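Local coordinates for Lmo2349 protein (Listeria monocytogenes, PDB 4GVO) that probably serves as the extracellular solute-binding component of an ABC transporter, capturing L-cystine or a related amino acid for import, at residues I11-G16 with F51-M56; Y94-L99 with N195-F200; S106-N111 with K185-G190; S112-A117 with E138-N143. All blocks are in the same frame, centred on the assembly; numbering follows the deposited sequence. Where two conformers were deposited one is given.

Contact 1. Residues I11-G16 with F51-M56; sequences ITVGTG and FKFKTM
I11-T15 and F51-T55 run as neighbouring parallel strands, pairing I11 with F51 through T15 with T55, their short axes 4.5 Å apart at closest and turned 36° by the twist of the sheet. Backbone bonds alternate in direction across the pair: K52 N to I11 O, V13 N to K52 O, K54 N to V13 O, T15 N to K54 O and M56 N to T15 O. One face carries I11, V13, T15, F51, F53 and T55. There the F51 ring receives I11 CB over one face, 4.2 Å from the ring centroid, as a CH-pi contact. V13 fills the edge of the same ring: CG2, anti to the carbonyl carbon, lies in the ring plane 3.6 Å from F51 CD2. With chi1 at -177°, its other methyl, CG1, turns instead to F53, 4.0 Å from CD1. T15 CG2 adds to the F53 ring obliquely, 3.9 Å from F53 CD1, while T15 OG1 is bonded to A74 O. On the reverse face T12 CG2 rests on the aliphatic part of K54, 3.7 Å from CB. Helix 34-44 packs on the aromatic face through V36 and V39, making a beta-alpha-beta crossover with strands 9-15 and 49-55, and L31 of strand 31-32 adjoins T15, F53 and T55. Along its other edge strand 9-15 bonds to I72 and A74, and M56 leans on helix 61-66.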
loop_
_atom_site.group_PDB
_atom_site.type_symbol
_atom_site.label_atom_id
_atom_site.label_comp_id
_atom_site.label_asym_id
_atom_site.label_seq_id
_atom_site.Cartn_x
_atom_site.Cartn_y
_atom_site.Cartn_z
ATOM N N ILE A 11 -19.351 0.400 -10.835
ATOM C CA ILE A 11 -18.429 1.071 -9.925
ATOM C C ILE A 11 -17.049 0.934 -10.517
ATOM O O ILE A 11 -16.627 -0.161 -10.824
ATOM C CB ILE A 11 -18.461 0.388 -8.522
ATOM C CG1 ILE A 11 -19.888 0.424 -7.936
ATOM C CG2 ILE A 11 -17.440 1.005 -7.600
ATOM C CD1 ILE A 11 -20.537 1.809 -7.880
ATOM N N THR A 12 -16.360 2.054 -10.674
ATOM C CA THR A 12 -14.996 2.067 -11.178
ATOM C C THR A 12 -13.995 2.141 -10.038
ATOM O O THR A 12 -14.058 3.028 -9.195
ATOM C CB THR A 12 -14.765 3.223 -12.162
ATOM O OG1 THR A 12 -15.724 3.081 -13.236
ATOM C CG2 THR A 12 -13.357 3.210 -12.754
ATOM N N VAL A 13 -13.131 1.153 -10.004
ATOM C CA VAL A 13 -12.103 0.999 -8.978
ATOM C C VAL A 13 -10.746 1.357 -9.539
ATOM O O VAL A 13 -10.242 0.691 -10.449
ATOM C CB VAL A 13 -12.081 -0.473 -8.474
ATOM C CG1 VAL A 13 -11.074 -0.646 -7.341
ATOM C CG2 VAL A 13 -13.479 -0.933 -8.042
ATOM N N GLY A 14 -10.123 2.395 -8.999
ATOM C CA GLY A 14 -8.770 2.703 -9.346
ATOM C C GLY A 14 -7.799 1.803 -8.617
ATOM O O GLY A 14 -7.914 1.619 -7.408
ATOM N N THR A 15 -6.845 1.275 -9.361
ATOM C CA THR A 15 -5.751 0.524 -8.792
ATOM C C THR A 15 -4.512 0.672 -9.640
ATOM O O THR A 15 -4.536 1.362 -10.669
ATOM C CB THR A 15 -6.174 -0.947 -8.566
ATOM O OG1 THR A 15 -5.227 -1.593 -7.693
ATOM C CG2 THR A 15 -6.292 -1.737 -9.876
ATOM N N GLY A 16 -3.428 0.044 -9.218
ATOM C CA GLY A 16 -2.160 0.079 -9.932
ATOM C C GLY A 16 -1.825 -1.256 -10.594
ATOM O O GLY A 16 -2.615 -2.213 -10.600
ATOM N N PHE A 51 -18.270 -4.162 -10.571
ATOM C CA PHE A 51 -17.009 -3.459 -10.335
ATOM C C PHE A 51 -16.125 -3.653 -11.545
ATOM O O PHE A 51 -15.929 -4.775 -12.028
ATOM C CB PHE A 51 -16.310 -3.987 -9.082
ATOM C CG PHE A 51 -16.985 -3.607 -7.789
ATOM C CD1 PHE A 51 -18.184 -4.183 -7.390
ATOM C CD2 PHE A 51 -16.407 -2.675 -6.911
ATOM C CE1 PHE A 51 -18.803 -3.830 -6.201
ATOM C CE2 PHE A 51 -17.040 -2.351 -5.714
ATOM C CZ PHE A 51 -18.217 -2.962 -5.354
ATOM N N LYS A 52 -15.564 -2.564 -12.015
ATOM C CA LYS A 52 -14.581 -2.615 -13.054
ATOM C C LYS A 52 -13.355 -1.818 -12.636
ATOM O O LYS A 52 -13.467 -0.914 -11.842
ATOM C CB LYS A 52 -15.127 -2.052 -14.329
ATOM C CG LYS A 52 -15.493 -0.627 -14.277
ATOM C CD LYS A 52 -16.090 -0.165 -15.602
ATOM C CE LYS A 52 -15.098 -0.238 -16.758
ATOM N NZ LYS A 52 -15.695 0.282 -18.010
ATOM N N PHE A 53 -12.204 -2.147 -13.207
ATOM C CA PHE A 53 -10.978 -1.498 -12.827
ATOM C C PHE A 53 -10.555 -0.435 -13.840
ATOM O O PHE A 53 -10.794 -0.546 -15.043
ATOM C CB PHE A 53 -9.861 -2.541 -12.660
ATOM C CG PHE A 53 -10.122 -3.521 -11.559
ATOM C CD1 PHE A 53 -9.866 -3.193 -10.230
ATOM C CD2 PHE A 53 -10.689 -4.758 -11.837
ATOM C CE1 PHE A 53 -10.109 -4.107 -9.236
ATOM C CE2 PHE A 53 -10.965 -5.656 -10.827
ATOM C CZ PHE A 53 -10.663 -5.326 -9.527
ATOM N N LYS A 54 -9.859 0.563 -13.293
ATOM C CA LYS A 54 -9.155 1.581 -14.055
ATOM C C LYS A 54 -7.749 1.657 -13.472
ATOM O O LYS A 54 -7.563 2.091 -12.337
ATOM C CB LYS A 54 -9.853 2.939 -13.965
ATOM C CG LYS A 54 -9.213 4.012 -14.832
ATOM C CD LYS A 54 -9.787 5.404 -14.599
ATOM C CE LYS A 54 -11.151 5.626 -15.212
ATOM N NZ LYS A 54 -11.098 5.886 -16.687
ATOM N N THR A 55 -6.762 1.180 -14.244
ATOM C CA THR A 55 -5.389 1.145 -13.782
ATOM C C THR A 55 -4.684 2.444 -14.116
ATOM O O THR A 55 -4.966 3.081 -15.112
ATOM C CB THR A 55 -4.633 -0.057 -14.343
ATOM O OG1 THR A 55 -4.641 0.000 -15.771
ATOM C CG2 THR A 55 -5.265 -1.348 -13.851
ATOM N N MET A 56 -3.789 2.825 -13.220
ATOM C CA MET A 56 -3.056 4.095 -13.325
ATOM C C MET A 56 -1.824 4.014 -12.457
ATOM O O MET A 56 -1.671 3.077 -11.663
ATOM C CB MET A 56 -3.946 5.313 -13.005
ATOM C CG MET A 56 -4.413 5.314 -11.585
ATOM S SD MET A 56 -5.655 6.554 -11.308
ATOM C CE MET A 56 -7.064 5.855 -12.204
#

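Contact 2. Residues Y94-L99 with N195-F200. With HIS (histidine), chain E.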
loop_
_atom_site.group_PDB
_atom_site.type_symbol
_atom_site.label_atom_id
_atom_site.label_comp_id
_atom_site.label_asym_id
_atom_site.label_seq_id
_atom_site.Cartn_x
_atom_site.Cartn_y
_atom_site.Cartn_z
ATOM N N TYR A 94 -8.693 -4.501 5.651
ATOM C CA TYR A 94 -8.313 -5.734 5.014
ATOM C C TYR A 94 -6.808 -6.035 4.975
ATOM O O TYR A 94 -6.378 -7.018 4.363
ATOM C CB TYR A 94 -8.961 -5.868 3.645
ATOM C CG TYR A 94 -8.489 -4.924 2.547
ATOM C CD1 TYR A 94 -9.106 -3.691 2.339
ATOM C CD2 TYR A 94 -7.429 -5.262 1.705
ATOM C CE1 TYR A 94 -8.719 -2.852 1.317
ATOM C CE2 TYR A 94 -7.052 -4.456 0.659
ATOM C CZ TYR A 94 -7.710 -3.246 0.446
ATOM O OH TYR A 94 -7.381 -2.394 -0.568
ATOM N N ASN A 95 -6.017 -5.244 5.683
ATOM C CA ASN A 95 -4.602 -5.564 5.914
ATOM C C ASN A 95 -4.090 -4.641 7.039
ATOM O O ASN A 95 -4.771 -3.662 7.381
ATOM C CB ASN A 95 -3.720 -5.397 4.657
ATOM C CG ASN A 95 -2.468 -6.218 4.722
ATOM O OD1 ASN A 95 -2.303 -7.040 5.650
ATOM N ND2 ASN A 95 -1.582 -6.016 3.778
ATOM N N ASN A 96 -2.911 -4.955 7.536
ATOM C CA ASN A 96 -2.088 -4.074 8.374
ATOM C C ASN A 96 -0.873 -3.628 7.532
ATOM O O ASN A 96 -0.334 -4.428 6.797
ATOM C CB ASN A 96 -1.438 -4.870 9.541
ATOM C CG ASN A 96 -2.422 -5.431 10.487
ATOM O OD1 ASN A 96 -2.452 -6.640 10.703
ATOM N ND2 ASN A 96 -3.262 -4.591 11.014
ATOM N N PHE A 97 -0.402 -2.393 7.685
ATOM C CA PHE A 97 0.716 -1.908 6.894
ATOM C C PHE A 97 1.695 -1.161 7.843
ATOM O O PHE A 97 1.964 0.032 7.672
ATOM C CB PHE A 97 0.203 -1.029 5.757
ATOM C CG PHE A 97 1.046 -1.028 4.520
ATOM C CD1 PHE A 97 2.237 -0.310 4.434
ATOM C CD2 PHE A 97 0.641 -1.756 3.403
ATOM C CE1 PHE A 97 2.989 -0.314 3.258
ATOM C CE2 PHE A 97 1.404 -1.791 2.267
ATOM C CZ PHE A 97 2.571 -1.052 2.189
ATOM N N PRO A 98 2.295 -1.898 8.806
ATOM C CA PRO A 98 3.210 -1.236 9.748
ATOM C C PRO A 98 4.489 -0.839 9.017
ATOM O O PRO A 98 5.101 -1.657 8.305
ATOM C CB PRO A 98 3.481 -2.306 10.807
ATOM C CG PRO A 98 3.212 -3.584 10.114
ATOM C CD PRO A 98 2.075 -3.295 9.176
ATOM N N LEU A 99 4.921 0.403 9.166
ATOM C CA LEU A 99 6.074 0.941 8.434
ATOM C C LEU A 99 7.335 1.006 9.300
ATOM O O LEU A 99 7.288 1.422 10.443
ATOM C CB LEU A 99 5.769 2.359 7.950
ATOM C CG LEU A 99 4.678 2.465 6.859
ATOM C CD1 LEU A 99 4.408 3.951 6.530
ATOM C CD2 LEU A 99 5.055 1.649 5.625
ATOM N N ASN A 195 1.487 2.577 12.176
ATOM C CA ASN A 195 0.801 1.294 12.242
ATOM C C ASN A 195 -0.666 1.418 11.774
ATOM O O ASN A 195 -1.579 0.926 12.433
ATOM C CB ASN A 195 0.870 0.675 13.645
ATOM C CG ASN A 195 0.503 -0.798 13.643
ATOM O OD1 ASN A 195 0.571 -1.481 12.601
ATOM N ND2 ASN A 195 0.063 -1.288 14.775
ATOM N N ALA A 196 -0.861 2.086 10.633
ATOM C CA ALA A 196 -2.179 2.229 10.014
ATOM C C ALA A 196 -2.677 0.912 9.456
ATOM O O ALA A 196 -1.884 0.075 8.956
ATOM C CB ALA A 196 -2.145 3.279 8.927
ATOM N N LYS A 197 -3.982 0.705 9.522
ATOM C CA LYS A 197 -4.587 -0.397 8.778
ATOM C C LYS A 197 -4.966 0.076 7.367
ATOM O O LYS A 197 -4.969 1.263 7.076
ATOM C CB LYS A 197 -5.796 -0.928 9.544
ATOM C CG LYS A 197 -5.477 -1.518 10.912
ATOM C CD LYS A 197 -6.680 -2.095 11.652
ATOM C CE LYS A 197 -6.220 -2.651 13.012
ATOM N NZ LYS A 197 -7.330 -3.308 13.687
ATOM N N VAL A 198 -5.301 -0.896 6.528
ATOM C CA VAL A 198 -5.571 -0.724 5.103
ATOM C C VAL A 198 -7.082 -0.857 4.870
ATOM O O VAL A 198 -7.724 -1.804 5.364
ATOM C CB VAL A 198 -4.802 -1.787 4.304
ATOM C CG1 VAL A 198 -5.380 -1.962 2.880
ATOM C CG2 VAL A 198 -3.297 -1.454 4.265
ATOM N N TYR A 199 -7.621 0.087 4.113
ATOM C CA TYR A 199 -9.010 0.165 3.789
ATOM C C TYR A 199 -9.181 0.606 2.333
ATOM O O TYR A 199 -8.257 1.119 1.723
ATOM C CB TYR A 199 -9.715 1.195 4.670
ATOM C CG TYR A 199 -9.566 1.036 6.162
ATOM C CD1 TYR A 199 -8.441 1.528 6.826
ATOM C CD2 TYR A 199 -10.552 0.438 6.914
ATOM C CE1 TYR A 199 -8.296 1.426 8.182
ATOM C CE2 TYR A 199 -10.408 0.298 8.268
ATOM C CZ TYR A 199 -9.274 0.809 8.902
ATOM O OH TYR A 199 -9.145 0.707 10.253
ATOM N N PHE A 200 -10.399 0.476 1.819
ATOM C CA PHE A 200 -10.773 1.150 0.578
ATOM C C PHE A 200 -11.033 2.638 0.825
ATOM O O PHE A 200 -11.440 3.029 1.924
ATOM C CB PHE A 200 -12.003 0.509 -0.049
ATOM C CG PHE A 200 -11.811 -0.946 -0.354
ATOM C CD1 PHE A 200 -11.012 -1.316 -1.406
ATOM C CD2 PHE A 200 -12.413 -1.959 0.419
ATOM C CE1 PHE A 200 -10.798 -2.627 -1.711
ATOM C CE2 PHE A 200 -12.156 -3.301 0.140
ATOM C CZ PHE A 200 -11.376 -3.639 -0.948
HETATM N N HIS E . 0.259 1.775 1.731
HETATM C CA HIS E . 0.560 2.937 0.840
HETATM C C HIS E . -0.209 4.164 1.202
HETATM O O HIS E . -1.147 4.062 2.007
HETATM C CB HIS E . 0.283 2.573 -0.607
HETATM C CG HIS E . 1.453 1.906 -1.265
HETATM N ND1 HIS E . 1.917 0.724 -0.834
HETATM C CD2 HIS E . 2.317 2.319 -2.308
HETATM C CE1 HIS E . 3.008 0.391 -1.568
HETATM N NE2 HIS E . 3.219 1.357 -2.474
HETATM O OXT HIS E . 0.116 5.266 0.702
HETATM O O HOH W 1 -6.815 0.250 -0.495
HETATM O O HOH W 2 -1.581 -2.001 11.042
HETATM O O HOH W 3 1.236 2.558 8.535
#
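Y94 N donates to V198 O at 2.9 Å, and V198 N returns a bond of equal length to N95 O, approaching from above that carbonyl plane. F97 N to A196 O, 3.1 Å, continues a weakly bonded antiparallel pairing past the non-hydrogen-bonded pair N96-K197. Three waters bridge the strands: one donates to Y94 OH and Y199 O, another accepts from N96 ND2 and can donate to N195 OD1, though acceptors in reach outnumber its protons, and the third donates to F97 O while accepting from A196 N. N96 OD1 is bonded to K240 NZ. Outward from these, V198 spreads its methyls between two aromatic residues. CG1, anti to the backbone N (chi1 161°), sits over one face of the Y94 ring, 3.7 Å from the centroid, and CG2 meets F97 CB at 3.8 Å. The Y94 ring also forms an offset stack with F200, planes at 27° and centroids 4.5 Å apart, with Y94 CE1 over the centre of the F200 ring. Helix 34-44 closes on this stack through L38, and its D35 bonds Y94 OH. The F97 ring turns into the ligand pocket, where it borders the bound S-oxy cysteine and the amino N of the bound histidine lies 3.6 Å above its centre. If protonated, that nitrogen's charge would probably be favoured over the pi face held by the two segments.

Contact 3. Residues S106-N111 with K185-G190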
loop_
_atom_site.group_PDB
_atom_site.type_symbol
_atom_site.label_atom_id
_atom_site.label_comp_id
_atom_site.label_asym_id
_atom_site.label_seq_id
_atom_site.Cartn_x
_atom_site.Cartn_y
_atom_site.Cartn_z
ATOM N N SER A 106 23.113 -5.527 4.392
ATOM C CA SER A 106 24.477 -5.343 4.953
ATOM C C SER A 106 24.613 -4.091 5.842
ATOM O O SER A 106 25.640 -3.886 6.501
ATOM C CB SER A 106 25.508 -5.283 3.804
ATOM O OG SER A 106 25.236 -4.191 2.951
ATOM N N ASN A 107 23.626 -3.199 5.783
ATOM C CA ASN A 107 23.762 -1.878 6.437
ATOM C C ASN A 107 23.233 -1.942 7.867
ATOM O O ASN A 107 22.045 -2.234 8.081
ATOM C CB ASN A 107 23.015 -0.842 5.628
ATOM C CG ASN A 107 23.287 0.591 6.056
ATOM O OD1 ASN A 107 24.037 0.828 7.020
ATOM N ND2 ASN A 107 22.672 1.548 5.345
ATOM N N ASN A 108 24.120 -1.739 8.837
ATOM C CA ASN A 108 23.762 -1.656 10.239
ATOM C C ASN A 108 23.964 -0.269 10.835
ATOM O O ASN A 108 23.963 -0.092 12.059
ATOM C CB ASN A 108 24.546 -2.702 11.000
ATOM C CG ASN A 108 24.156 -4.104 10.550
ATOM O OD1 ASN A 108 22.993 -4.470 10.687
ATOM N ND2 ASN A 108 25.107 -4.879 10.016
ATOM N N SER A 109 24.101 0.722 9.958
ATOM C CA SER A 109 24.386 2.074 10.427
ATOM C C SER A 109 23.170 2.866 10.877
ATOM O O SER A 109 23.291 3.906 11.536
ATOM C CB SER A 109 25.166 2.842 9.384
ATOM O OG SER A 109 24.383 3.214 8.257
ATOM N N ILE A 110 21.985 2.344 10.563
ATOM C CA ILE A 110 20.720 3.056 10.843
ATOM C C ILE A 110 19.777 2.173 11.695
ATOM O O ILE A 110 19.504 1.030 11.350
ATOM C CB ILE A 110 20.009 3.385 9.501
ATOM C CG1 ILE A 110 20.813 4.363 8.694
ATOM C CG2 ILE A 110 18.602 3.902 9.729
ATOM C CD1 ILE A 110 20.516 4.419 7.198
ATOM N N ASN A 111 19.328 2.731 12.807
ATOM C CA ASN A 111 18.275 2.156 13.602
ATOM C C ASN A 111 17.222 3.221 13.835
ATOM O O ASN A 111 16.142 3.109 13.300
ATOM C CB ASN A 111 18.825 1.514 14.889
ATOM C CG ASN A 111 17.744 0.730 15.603
ATOM O OD1 ASN A 111 16.802 1.311 16.073
ATOM N ND2 ASN A 111 17.782 -0.594 15.477
ATOM N N LYS A 185 18.960 -7.570 -1.426
ATOM C CA LYS A 185 18.224 -7.920 -0.173
ATOM C C LYS A 185 18.067 -6.704 0.708
ATOM O O LYS A 185 19.037 -6.000 1.015
ATOM C CB LYS A 185 18.968 -9.012 0.594
ATOM C CG LYS A 185 19.284 -10.270 -0.191
ATOM C CD LYS A 185 18.060 -10.987 -0.753
ATOM C CE LYS A 185 18.536 -12.282 -1.424
ATOM N NZ LYS A 185 17.410 -13.082 -1.959
ATOM N N GLU A 186 16.835 -6.494 1.144
ATOM C CA GLU A 186 16.487 -5.412 2.046
ATOM C C GLU A 186 16.096 -5.975 3.377
ATOM O O GLU A 186 15.754 -7.152 3.523
ATOM C CB GLU A 186 15.315 -4.645 1.486
ATOM C CG GLU A 186 15.644 -3.922 0.194
ATOM C CD GLU A 186 14.456 -3.200 -0.410
ATOM O OE1 GLU A 186 13.395 -3.161 0.229
ATOM O OE2 GLU A 186 14.539 -2.749 -1.581
ATOM N N LYS A 187 16.184 -5.144 4.399
ATOM C CA LYS A 187 15.707 -5.533 5.751
ATOM C C LYS A 187 15.061 -4.321 6.422
ATOM O O LYS A 187 15.515 -3.189 6.226
ATOM C CB LYS A 187 16.821 -6.146 6.603
ATOM C CG LYS A 187 17.843 -5.160 7.092
ATOM C CD LYS A 187 18.920 -5.833 7.914
ATOM C CE LYS A 187 19.990 -4.822 8.287
ATOM N NZ LYS A 187 21.151 -5.533 8.879
ATOM N N VAL A 188 14.043 -4.577 7.247
ATOM C CA VAL A 188 13.512 -3.529 8.129
ATOM C C VAL A 188 14.437 -3.365 9.328
ATOM O O VAL A 188 15.075 -4.336 9.800
ATOM C CB VAL A 188 12.046 -3.836 8.587
ATOM C CG1 VAL A 188 11.112 -3.836 7.379
ATOM C CG2 VAL A 188 11.936 -5.134 9.382
ATOM N N VAL A 189 14.537 -2.133 9.810
ATOM C CA VAL A 189 15.344 -1.804 10.980
ATOM C C VAL A 189 14.545 -0.860 11.853
ATOM O O VAL A 189 13.676 -0.136 11.385
ATOM C CB VAL A 189 16.718 -1.199 10.637
ATOM C CG1 VAL A 189 17.594 -2.223 9.921
ATOM C CG2 VAL A 189 16.600 0.079 9.840
ATOM N N GLY A 190 14.878 -0.803 13.127
ATOM C CA GLY A 190 14.345 0.234 13.963
ATOM C C GLY A 190 12.910 0.005 14.363
ATOM O O GLY A 190 12.322 -1.092 14.215
#
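K187 NZ reaches across to N108 and donates to OD1 at 2.8 Å, from above the plane of that carbonyl; the two side chains cross at about a right angle. Just behind the ammonium group, K187 CE lies 3.3 Å from N107 O. K187 NZ has a second bond, to D105 O, so two oxygens of the chain leaving strand 95-104, D105 O and N108 OD1, grip one lysine. Further along the strand V189 packs its methyl CG2 against the backbone, 3.4 Å from I110 O, and more loosely on I110 CG2 (4.3 Å). At the far end N111 lays its amide beside G190, with OD1 3.4 Å from G190 CA, and N111 O takes a CA-H...O contact from the same CA. G190 has a positive phi of 76°, and a CB there would collide with N111 O.

The next shell sets these groups in place. K187 CG stands between the backbone N and the carbonyl carbon (chi1 73°), and beyond it the chain is extended, which carries NZ out to the loop. The loop is shaped by an Asx turn in which N107 OD1 accepts from S109 N at 2.9 Å and also from S109 OG, the hydroxyl lying in the carbonyl plane on a lone pair. D115 OD2 takes N111 N. Strand 186-189 is itself bonded to strand 95-104 through K187 with V103 and V189 with L101.

Chemically, the ammonium group is met by neutral oxygens, an amide and a main-chain carbonyl, which would probably spread its charge. The loop is thereby tied back over the neighbouring strand.

Contact 4. Residues S112-A117 with E138-N143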
loop_
_atom_site.group_PDB
_atom_site.type_symbol
_atom_site.label_atom_id
_atom_site.label_comp_id
_atom_site.label_asym_id
_atom_site.label_seq_id
_atom_site.Cartn_x
_atom_site.Cartn_y
_atom_site.Cartn_z
ATOM N N SER A 112 17.524 4.252 14.604
ATOM C CA SER A 112 16.641 5.387 14.800
ATOM C C SER A 112 16.599 6.244 13.536
ATOM O O SER A 112 17.566 6.329 12.784
ATOM C CB SER A 112 17.235 6.262 15.898
ATOM O OG SER A 112 16.477 7.430 16.139
ATOM N N THR A 113 15.506 7.005 13.376
ATOM C CA THR A 113 15.492 8.056 12.370
ATOM C C THR A 113 16.558 9.116 12.629
ATOM O O THR A 113 16.959 9.833 11.719
ATOM C CB THR A 113 14.138 8.718 12.203
ATOM O OG1 THR A 113 13.754 9.241 13.461
ATOM C CG2 THR A 113 13.074 7.691 11.751
ATOM N N LYS A 114 17.004 9.251 13.870
ATOM C CA LYS A 114 18.093 10.197 14.161
ATOM C C LYS A 114 19.371 9.790 13.396
ATOM O O LYS A 114 20.167 10.657 13.028
ATOM C CB LYS A 114 18.370 10.290 15.668
ATOM C CG LYS A 114 17.215 10.841 16.494
ATOM C CD LYS A 114 17.501 10.807 17.994
ATOM C CE LYS A 114 16.246 11.125 18.743
ATOM N NZ LYS A 114 15.755 12.467 18.325
ATOM N N ASP A 115 19.531 8.498 13.090
ATOM C CA ASP A 115 20.680 7.999 12.366
ATOM C C ASP A 115 20.654 8.349 10.887
ATOM O O ASP A 115 21.602 8.043 10.171
ATOM C CB ASP A 115 20.834 6.490 12.534
ATOM C CG ASP A 115 20.892 6.009 13.995
ATOM O OD1 ASP A 115 21.268 6.769 14.914
ATOM O OD2 ASP A 115 20.536 4.805 14.227
ATOM N N LEU A 116 19.581 8.964 10.412
ATOM C CA LEU A 116 19.506 9.452 9.055
ATOM C C LEU A 116 20.142 10.808 8.833
ATOM O O LEU A 116 20.183 11.255 7.703
ATOM C CB LEU A 116 18.027 9.547 8.608
ATOM C CG LEU A 116 17.240 8.231 8.640
ATOM C CD1 LEU A 116 15.771 8.549 8.346
ATOM C CD2 LEU A 116 17.793 7.284 7.598
ATOM N N ALA A 117 20.693 11.435 9.873
ATOM C CA ALA A 117 21.263 12.751 9.706
ATOM C C ALA A 117 22.309 12.738 8.596
ATOM O O ALA A 117 23.234 11.889 8.604
ATOM C CB ALA A 117 21.871 13.232 11.011
ATOM N N GLU A 138 10.971 17.068 9.562
ATOM C CA GLU A 138 10.677 18.372 10.127
ATOM C C GLU A 138 10.957 18.367 11.634
ATOM O O GLU A 138 11.586 19.301 12.172
ATOM C CB GLU A 138 9.216 18.716 9.806
ATOM C CG GLU A 138 8.863 20.102 10.289
ATOM C CD GLU A 138 7.421 20.456 10.045
ATOM O OE1 GLU A 138 6.547 19.578 10.186
ATOM O OE2 GLU A 138 7.187 21.626 9.718
ATOM N N GLU A 139 10.541 17.313 12.312
ATOM C CA GLU A 139 10.829 17.176 13.748
ATOM C C GLU A 139 12.310 17.237 14.080
ATOM O O GLU A 139 12.698 17.757 15.117
ATOM C CB GLU A 139 10.252 15.846 14.224
ATOM C CG GLU A 139 10.535 15.463 15.675
ATOM C CD GLU A 139 10.141 14.045 15.985
ATOM O OE1 GLU A 139 9.324 13.485 15.197
ATOM O OE2 GLU A 139 10.629 13.499 17.004
ATOM N N GLN A 140 13.142 16.743 13.147
ATOM C CA GLN A 140 14.581 16.681 13.281
ATOM C C GLN A 140 15.299 17.906 12.693
ATOM O O GLN A 140 16.519 17.887 12.506
ATOM C CB GLN A 140 15.110 15.371 12.672
ATOM C CG GLN A 140 14.616 14.165 13.452
ATOM C CD GLN A 140 15.153 12.799 13.031
ATOM O OE1 GLN A 140 14.779 11.785 13.651
ATOM N NE2 GLN A 140 15.975 12.744 11.977
ATOM N N GLY A 141 14.563 18.955 12.354
ATOM C CA GLY A 141 15.211 20.158 11.821
ATOM C C GLY A 141 15.683 20.047 10.386
ATOM O O GLY A 141 16.646 20.705 10.016
ATOM N N ASN A 142 15.014 19.205 9.600
ATOM C CA ASN A 142 15.356 19.034 8.197
ATOM C C ASN A 142 16.775 18.507 8.039
ATOM O O ASN A 142 17.539 18.990 7.201
ATOM C CB ASN A 142 15.236 20.354 7.417
ATOM C CG ASN A 142 15.197 20.142 5.903
ATOM O OD1 ASN A 142 14.500 19.274 5.441
ATOM N ND2 ASN A 142 15.904 20.980 5.132
ATOM N N ASN A 143 17.108 17.488 8.822
ATOM C CA ASN A 143 18.477 17.010 8.855
ATOM C C ASN A 143 18.785 15.850 7.902
ATOM O O ASN A 143 19.919 15.375 7.903
ATOM C CB ASN A 143 18.968 16.728 10.296
ATOM C CG ASN A 143 18.391 15.477 10.897
ATOM O OD1 ASN A 143 17.397 14.962 10.423
ATOM N ND2 ASN A 143 18.978 15.034 12.028
HETATM O O HOH W 4 13.633 11.940 16.167
#
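Q140 extends straight beyond CG (chi2 -175°) and brings its amide up to T113, whose OG1 stands between the backbone N and the carbonyl carbon at chi1 58°. The two side chains cross at about a right angle. Q140 OE1 accepts from T113 OG1 at 2.7 Å, while Q140 NE2 donates to T113 O at 3.1 Å, a partner in the amide plane that it reaches from well above the plane of the carbonyl. L116 N donates to T113 O from the opposite face of that carbonyl, closing the 3-10 turn. NE2 spends another N-H on N143 OD1, also 3.1 Å away and met in plane on a lone pair. With OE1 and NE2 both held, the rotation of the amide is fixed. A water donates to Q140 OE1 and accepts from K114 NZ. Farther along both segments, A117 CB packs against N143 ND2 at 3.6 Å, and A117 CA makes a CA-H...O contact with N143 O. An ST turn, S112 OG accepting from K114 N, starts the 3-10 segment. G141, with positive phi, is the C-prime residue of the Schellman motif that ends helix 128-139; Q140 immediately precedes it, the first residue past the helix. Along the chain, strand 120-123 and most of that helix separate the two segments; T113 touches the helix at I136 and strand 95-104 at L101, L116 packs on L101 and F144, and N143 pairs through its backbone with G118.

In the fold
Along the chain contact 1 closes before contact 2 opens, and contact 4 is nested inside contact 3, which is nested inside contact 2. Contacts 1, 2 and 3 reach one mixed sheet; contacts 1 and 3 lie on opposite sides of the chain's centre, about 35 Å apart between centres. Contact 2, beside the ligand, falls between them, consistent with the two-lobed plan of family 3 solute-binding proteins. Its strand 95-104 neighbours strand 186-189 of contact 3, and its strand 191-202 follows 186-189 in the chain. Contacts 3 and 4, centres about 16 Å apart, touch where I110 meets L116, so the loop from S106 to A117 takes part in both, on the same side of the chain's centre.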